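Local atomic coordinates of tegument protein VP22 (Human herpesvirus 1, PDB entry 4XAL), a protein that helps viral mRNAs accumulate and be translated late in infection, modulates the host-shutoff RNase and stabilises microtubules. Residues V50-A59 with V95-N106. Residues are numbered along the deposited sequence; the frame is centred on the assembly and turned at random.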
ATOM      1  N   VAL A  50       6.945  -9.913  -4.010  1.00 14.04           N
ATOM      2  CA  VAL A  50       7.493  -8.668  -3.463  1.00 15.46           C
ATOM      3  C   VAL A  50       6.844  -7.417  -4.075  1.00 13.80           C
ATOM      4  O   VAL A  50       6.483  -6.477  -3.356  1.00 12.96           O
ATOM      5  CB  VAL A  50       9.013  -8.579  -3.668  1.00 15.71           C
ATOM      6  CG1 VAL A  50       9.518  -7.177  -3.324  1.00 12.62           C
ATOM      7  CG2 VAL A  50       9.739  -9.634  -2.829  1.00 16.89           C
ATOM      8  N   PHE A  51       6.694  -7.423  -5.400  1.00 11.24           N
ATOM      9  CA  PHE A  51       6.055  -6.332  -6.145  1.00 12.87           C
ATOM     10  C   PHE A  51       4.640  -6.092  -5.632  1.00 12.31           C
ATOM     11  O   PHE A  51       4.259  -4.963  -5.293  1.00 13.20           O
ATOM     12  CB  PHE A  51       6.024  -6.675  -7.646  1.00 12.59           C
ATOM     13  CG  PHE A  51       5.354  -5.638  -8.513  1.00 15.38           C
ATOM     14  CD1 PHE A  51       6.013  -4.476  -8.865  1.00 14.63           C
ATOM     15  CD2 PHE A  51       4.075  -5.867  -9.035  1.00 14.44           C
ATOM     16  CE1 PHE A  51       5.394  -3.534  -9.697  1.00 17.12           C
ATOM     17  CE2 PHE A  51       3.469  -4.936  -9.861  1.00 10.94           C
ATOM     18  CZ  PHE A  51       4.115  -3.776 -10.184  1.00 13.17           C
ATOM     19  N   CYS A  52       3.859  -7.160  -5.580  1.00 12.90           N
ATOM     20  CA  CYS A  52       2.458  -7.042  -5.179  1.00 13.80           C
ATOM     21  C   CYS A  52       2.352  -6.611  -3.726  1.00 15.57           C
ATOM     22  O   CYS A  52       1.480  -5.807  -3.368  1.00 13.47           O
ATOM     23  CB  CYS A  52       1.723  -8.357  -5.415  1.00 15.90           C
ATOM     24  SG  CYS A  52       1.638  -8.802  -7.192  1.00 19.52           S
ATOM     25  N   ALA A  53       3.254  -7.118  -2.889  1.00 12.73           N
ATOM     26  CA  ALA A  53       3.236  -6.761  -1.466  1.00 13.29           C
ATOM     27  C   ALA A  53       3.493  -5.280  -1.257  1.00 14.57           C
ATOM     28  O   ALA A  53       2.821  -4.633  -0.449  1.00 14.47           O
ATOM     29  CB  ALA A  53       4.262  -7.588  -0.696  1.00 15.76           C
ATOM     30  N   ALA A  54       4.457  -4.732  -1.991  1.00 12.62           N
ATOM     31  CA  ALA A  54       4.798  -3.319  -1.878  1.00 12.40           C
ATOM     32  C   ALA A  54       3.644  -2.426  -2.308  1.00 14.52           C
ATOM     33  O   ALA A  54       3.335  -1.422  -1.657  1.00 12.37           O
ATOM     34  CB  ALA A  54       6.043  -3.003  -2.718  1.00 13.24           C
ATOM     35  N   VAL A  55       3.028  -2.780  -3.431  1.00 12.97           N
ATOM     36  CA  VAL A  55       1.891  -2.026  -3.925  1.00 11.61           C
ATOM     37  C   VAL A  55       0.768  -2.067  -2.888  1.00 12.50           C
ATOM     38  O   VAL A  55       0.181  -1.035  -2.565  1.00 12.50           O
ATOM     39  CB  VAL A  55       1.414  -2.589  -5.287  1.00 15.09           C
ATOM     40  CG1 VAL A  55       0.051  -2.039  -5.645  1.00 17.82           C
ATOM     41  CG2 VAL A  55       2.437  -2.244  -6.369  1.00 12.63           C
ATOM     42  N   GLY A  56       0.496  -3.250  -2.351  1.00 15.37           N
ATOM     43  CA  GLY A  56      -0.550  -3.406  -1.348  1.00 15.64           C
ATOM     44  C   GLY A  56      -0.306  -2.590  -0.088  1.00 17.67           C
ATOM     45  O   GLY A  56      -1.232  -1.974   0.456  1.00 14.22           O
ATOM     46  N   ARG A  57       0.936  -2.589   0.393  1.00 13.24           N
ATOM     47  CA  ARG A  57       1.286  -1.823   1.592  1.00 15.41           C
ATOM     48  C   ARG A  57       1.099  -0.336   1.417  1.00 16.24           C
ATOM     49  O   ARG A  57       0.586   0.345   2.310  1.00 15.84           O
ATOM     50  CB  ARG A  57       2.744  -2.063   1.990  1.00 16.06           C
ATOM     51  CG  ARG A  57       3.021  -3.385   2.587  1.00 19.30           C
ATOM     52  CD  ARG A  57       4.393  -3.287   3.270  1.00 23.81           C
ATOM     53  NE  ARG A  57       4.943  -4.581   3.588  1.00 27.91           N
ATOM     54  CZ  ARG A  57       6.216  -4.767   3.907  1.00 21.45           C
ATOM     55  NH1 ARG A  57       7.038  -3.726   3.946  1.00 24.32           N
ATOM     56  NH2 ARG A  57       6.654  -5.981   4.177  1.00 29.80           N
ATOM     57  N   LEU A  58       1.567   0.187   0.286  1.00 14.17           N
ATOM     58  CA  LEU A  58       1.415   1.607   0.012  1.00 12.70           C
ATOM     59  C   LEU A  58      -0.050   1.983  -0.134  1.00 15.70           C
ATOM     60  O   LEU A  58      -0.480   3.035   0.350  1.00 17.88           O
ATOM     61  CB  LEU A  58       2.187   1.993  -1.248  1.00 12.68           C
ATOM     62  CG  LEU A  58       3.692   1.980  -0.970  1.00 14.40           C
ATOM     63  CD1 LEU A  58       4.497   1.799  -2.261  1.00 14.22           C
ATOM     64  CD2 LEU A  58       4.075   3.280  -0.276  1.00 18.18           C
ATOM     65  N   ALA A  59      -0.814   1.145  -0.819  1.00 14.42           N
ATOM     66  CA  ALA A  59      -2.240   1.414  -0.971  1.00 13.07           C
ATOM     67  C   ALA A  59      -2.917   1.441   0.392  1.00 16.79           C
ATOM     68  O   ALA A  59      -3.704   2.347   0.677  1.00 17.34           O
ATOM     69  CB  ALA A  59      -2.884   0.384  -1.848  1.00 15.04           C
ATOM     70  N   VAL A  95      -1.242   4.460  -6.216  1.00 18.65           N
ATOM     71  CA  VAL A  95       0.133   4.098  -5.901  1.00 15.40           C
ATOM     72  C   VAL A  95       0.950   4.420  -7.141  1.00 16.68           C
ATOM     73  O   VAL A  95       0.696   3.867  -8.199  1.00 17.60           O
ATOM     74  CB  VAL A  95       0.281   2.608  -5.543  1.00 15.76           C
ATOM     75  CG1 VAL A  95       1.735   2.287  -5.208  1.00 19.23           C
ATOM     76  CG2 VAL A  95      -0.613   2.251  -4.354  1.00 17.79           C
ATOM     77  N   CYS A  96       1.890   5.337  -7.008  1.00 19.44           N
ATOM     78  CA  CYS A  96       2.728   5.727  -8.132  1.00 22.71           C
ATOM     79  C   CYS A  96       4.047   6.202  -7.577  1.00 21.68           C
ATOM     80  O   CYS A  96       4.192   7.371  -7.219  1.00 26.53           O
ATOM     81  CB  CYS A  96       2.056   6.817  -8.964  1.00 27.05           C
ATOM     82  SG  CYS A  96       2.967   7.265 -10.465  1.00 31.29           S
ATOM     83  N   GLU A  97       5.001   5.281  -7.466  1.00 18.31           N
ATOM     84  CA  GLU A  97       6.280   5.587  -6.830  1.00 19.43           C
ATOM     85  C   GLU A  97       7.473   5.352  -7.753  1.00 19.60           C
ATOM     86  O   GLU A  97       8.609   5.625  -7.373  1.00 18.70           O
ATOM     87  CB  GLU A  97       6.462   4.747  -5.561  1.00 19.72           C
ATOM     88  CG  GLU A  97       5.444   5.035  -4.455  1.00 23.43           C
ATOM     89  CD  GLU A  97       5.534   6.450  -3.908  1.00 26.13           C
ATOM     90  OE1 GLU A  97       6.581   7.118  -4.068  1.00 26.42           O
ATOM     91  OE2 GLU A  97       4.551   6.902  -3.297  1.00 32.71           O
ATOM     92  N   GLY A  98       7.219   4.839  -8.952  1.00 19.48           N
ATOM     93  CA  GLY A  98       8.304   4.585  -9.887  1.00 19.22           C
ATOM     94  C   GLY A  98       9.370   3.680  -9.293  1.00 18.41           C
ATOM     95  O   GLY A  98       9.062   2.728  -8.573  1.00 17.52           O
ATOM     96  N   LYS A  99      10.634   4.001  -9.565  1.00 18.82           N
ATOM     97  CA  LYS A  99      11.751   3.170  -9.122  1.00 20.16           C
ATOM     98  C   LYS A  99      11.864   3.091  -7.602  1.00 21.67           C
ATOM     99  O   LYS A  99      12.521   2.200  -7.071  1.00 24.78           O
ATOM    100  CB  LYS A  99      13.070   3.697  -9.705  1.00 30.49           C
ATOM    101  CG  LYS A  99      13.526   5.031  -9.110  1.00 36.06           C
ATOM    102  CD  LYS A  99      14.880   5.460  -9.675  1.00 42.96           C
ATOM    103  CE  LYS A  99      15.222   6.885  -9.280  1.00 41.98           C
ATOM    104  NZ  LYS A  99      15.237   7.063  -7.801  1.00 55.28           N
ATOM    105  N   ASN A 100      11.219   4.020  -6.902  1.00 21.43           N
ATOM    106  CA  ASN A 100      11.303   4.067  -5.446  1.00 22.39           C
ATOM    107  C   ASN A 100      10.265   3.212  -4.729  1.00 20.31           C
ATOM    108  O   ASN A 100      10.144   3.298  -3.508  1.00 19.81           O
ATOM    109  CB  ASN A 100      11.165   5.511  -4.967  1.00 27.39           C
ATOM    110  CG  ASN A 100      12.305   6.386  -5.436  1.00 36.12           C
ATOM    111  OD1 ASN A 100      13.473   6.010  -5.329  1.00 38.86           O
ATOM    112  ND2 ASN A 100      11.972   7.558  -5.968  1.00 38.91           N
ATOM    113  N   LEU A 101       9.519   2.401  -5.481  1.00 17.59           N
ATOM    114  CA  LEU A 101       8.424   1.599  -4.924  1.00 14.50           C
ATOM    115  C   LEU A 101       8.788   0.869  -3.624  1.00 16.48           C
ATOM    116  O   LEU A 101       8.113   1.039  -2.610  1.00 15.36           O
ATOM    117  CB  LEU A 101       7.937   0.566  -5.939  1.00 14.88           C
ATOM    118  CG  LEU A 101       6.815  -0.362  -5.449  1.00 15.23           C
ATOM    119  CD1 LEU A 101       5.493   0.399  -5.357  1.00 16.49           C
ATOM    120  CD2 LEU A 101       6.665  -1.546  -6.378  1.00 17.52           C
ATOM    121  N   LEU A 102       9.848   0.059  -3.643  1.00 16.79           N
ATOM    122  CA  LEU A 102      10.176  -0.741  -2.450  1.00 14.51           C
ATOM    123  C   LEU A 102      10.662   0.122  -1.283  1.00 18.29           C
ATOM    124  O   LEU A 102      10.282  -0.099  -0.122  1.00 17.40           O
ATOM    125  CB  LEU A 102      11.237  -1.802  -2.782  1.00 15.72           C
ATOM    126  CG  LEU A 102      10.868  -2.853  -3.839  1.00 16.32           C
ATOM    127  CD1 LEU A 102      11.810  -4.047  -3.714  1.00 16.96           C
ATOM    128  CD2 LEU A 102       9.414  -3.305  -3.717  1.00 15.50           C
ATOM    129  N   GLN A 103      11.524   1.083  -1.591  1.00 18.34           N
ATOM    130  CA  GLN A 103      12.005   2.035  -0.592  1.00 25.87           C
ATOM    131  C   GLN A 103      10.838   2.682   0.150  1.00 24.98           C
ATOM    132  O   GLN A 103      10.791   2.699   1.385  1.00 24.57           O
ATOM    133  CB  GLN A 103      12.867   3.103  -1.263  1.00 30.23           C
ATOM    134  CG  GLN A 103      13.131   4.326  -0.397  1.00 41.31           C
ATOM    135  CD  GLN A 103      14.489   4.279   0.270  1.00 45.63           C
ATOM    136  OE1 GLN A 103      15.463   3.789  -0.308  1.00 49.76           O
ATOM    137  NE2 GLN A 103      14.567   4.799   1.491  1.00 48.72           N
ATOM    138  N   ARG A 104       9.875   3.183  -0.613  1.00 19.11           N
ATOM    139  CA  ARG A 104       8.723   3.865  -0.034  1.00 21.18           C
ATOM    140  C   ARG A 104       7.889   2.913   0.807  1.00 20.56           C
ATOM    141  O   ARG A 104       7.390   3.290   1.866  1.00 23.28           O
ATOM    142  CB  ARG A 104       7.843   4.489  -1.124  1.00 22.59           C
ATOM    143  CG  ARG A 104       8.503   5.550  -1.993  1.00 30.23           C
ATOM    144  CD  ARG A 104       8.635   6.884  -1.280  1.00 36.93           C
ATOM    145  NE  ARG A 104       9.995   7.064  -0.788  1.00 44.78           N
ATOM    146  CZ  ARG A 104      10.962   7.652  -1.483  1.00 43.33           C
ATOM    147  NH1 ARG A 104      10.711   8.118  -2.700  1.00 46.66           N
ATOM    148  NH2 ARG A 104      12.178   7.770  -0.961  1.00 50.82           N
ATOM    149  N   ALA A 105       7.711   1.683   0.326  1.00 16.59           N
ATOM    150  CA  ALA A 105       6.940   0.695   1.067  1.00 14.54           C
ATOM    151  C   ALA A 105       7.644   0.296   2.368  1.00 19.24           C
ATOM    152  O   ALA A 105       6.995  -0.013   3.366  1.00 21.76           O
ATOM    153  CB  ALA A 105       6.689  -0.528   0.224  1.00 14.82           C
ATOM    154  N   ASN A 106       8.973   0.289   2.354  1.00 15.89           N
ATOM    155  CA  ASN A 106       9.723  -0.122   3.539  1.00 18.78           C
ATOM    156  C   ASN A 106       9.786   0.978   4.593  1.00 21.42           C
ATOM    157  O   ASN A 106       9.967   0.694   5.773  1.00 20.67           O
ATOM    158  CB  ASN A 106      11.145  -0.545   3.167  1.00 19.49           C
ATOM    159  CG  ASN A 106      11.178  -1.863   2.432  1.00 15.40           C
ATOM    160  OD1 ASN A 106      10.281  -2.687   2.591  1.00 15.60           O
ATOM    161  ND2 ASN A 106      12.213  -2.072   1.618  1.00 19.15           N
TER
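The guanidinium of Arg-57 reaches the C-terminal part of the 101-106 helix segment, where NH1 lies 3.8 Å from Ala-105 O, with that oxygen at the edge of the group and in its plane. Asn-106 OD1 stands 3.7 Å from the same NH1, and the amide is turned 56° from the guanidinium. Neither approach is a hydrogen bond: Arg-57 NH2 donates to Arg-24 O, while Asn-106 OD1 accepts from Leu-26 N, so both polar ends bond to the N-terminal segment around these two residues.

Away from these polar ends the contact is largely apolar. The Leu-101 side chain is a knob in a hole formed by Phe-51, Ala-54, Val-55 and Leu-58. With CG anti to the backbone N (chi1 178°) the branch point reaches Ala-54 CB, and the two methyls diverge from it: CD1 meets Leu-58 CD1 at 3.5 Å, and CD2 meets Phe-51 CD1 at 3.9 Å. Small residues let the helices close up, with Ala-54 CB 3.9 Å from Ala-105 CB and 3.5 Å from Leu-102 CD2. At the far end Val-95 lays both methyls on the long helix, CG1 against Leu-58 CB and CG2 3.7 Å from Ala-59 N.

The axes of helix segments 50-59 and 101-106 cross at 50°. With no hydrogen bond directly joining the segments, the seating of the short C-terminal helix of the VP22 core domain on helix 41-74 probably depends mainly on apolar packing, helped by the N-terminal segment that bonds to both polar ends.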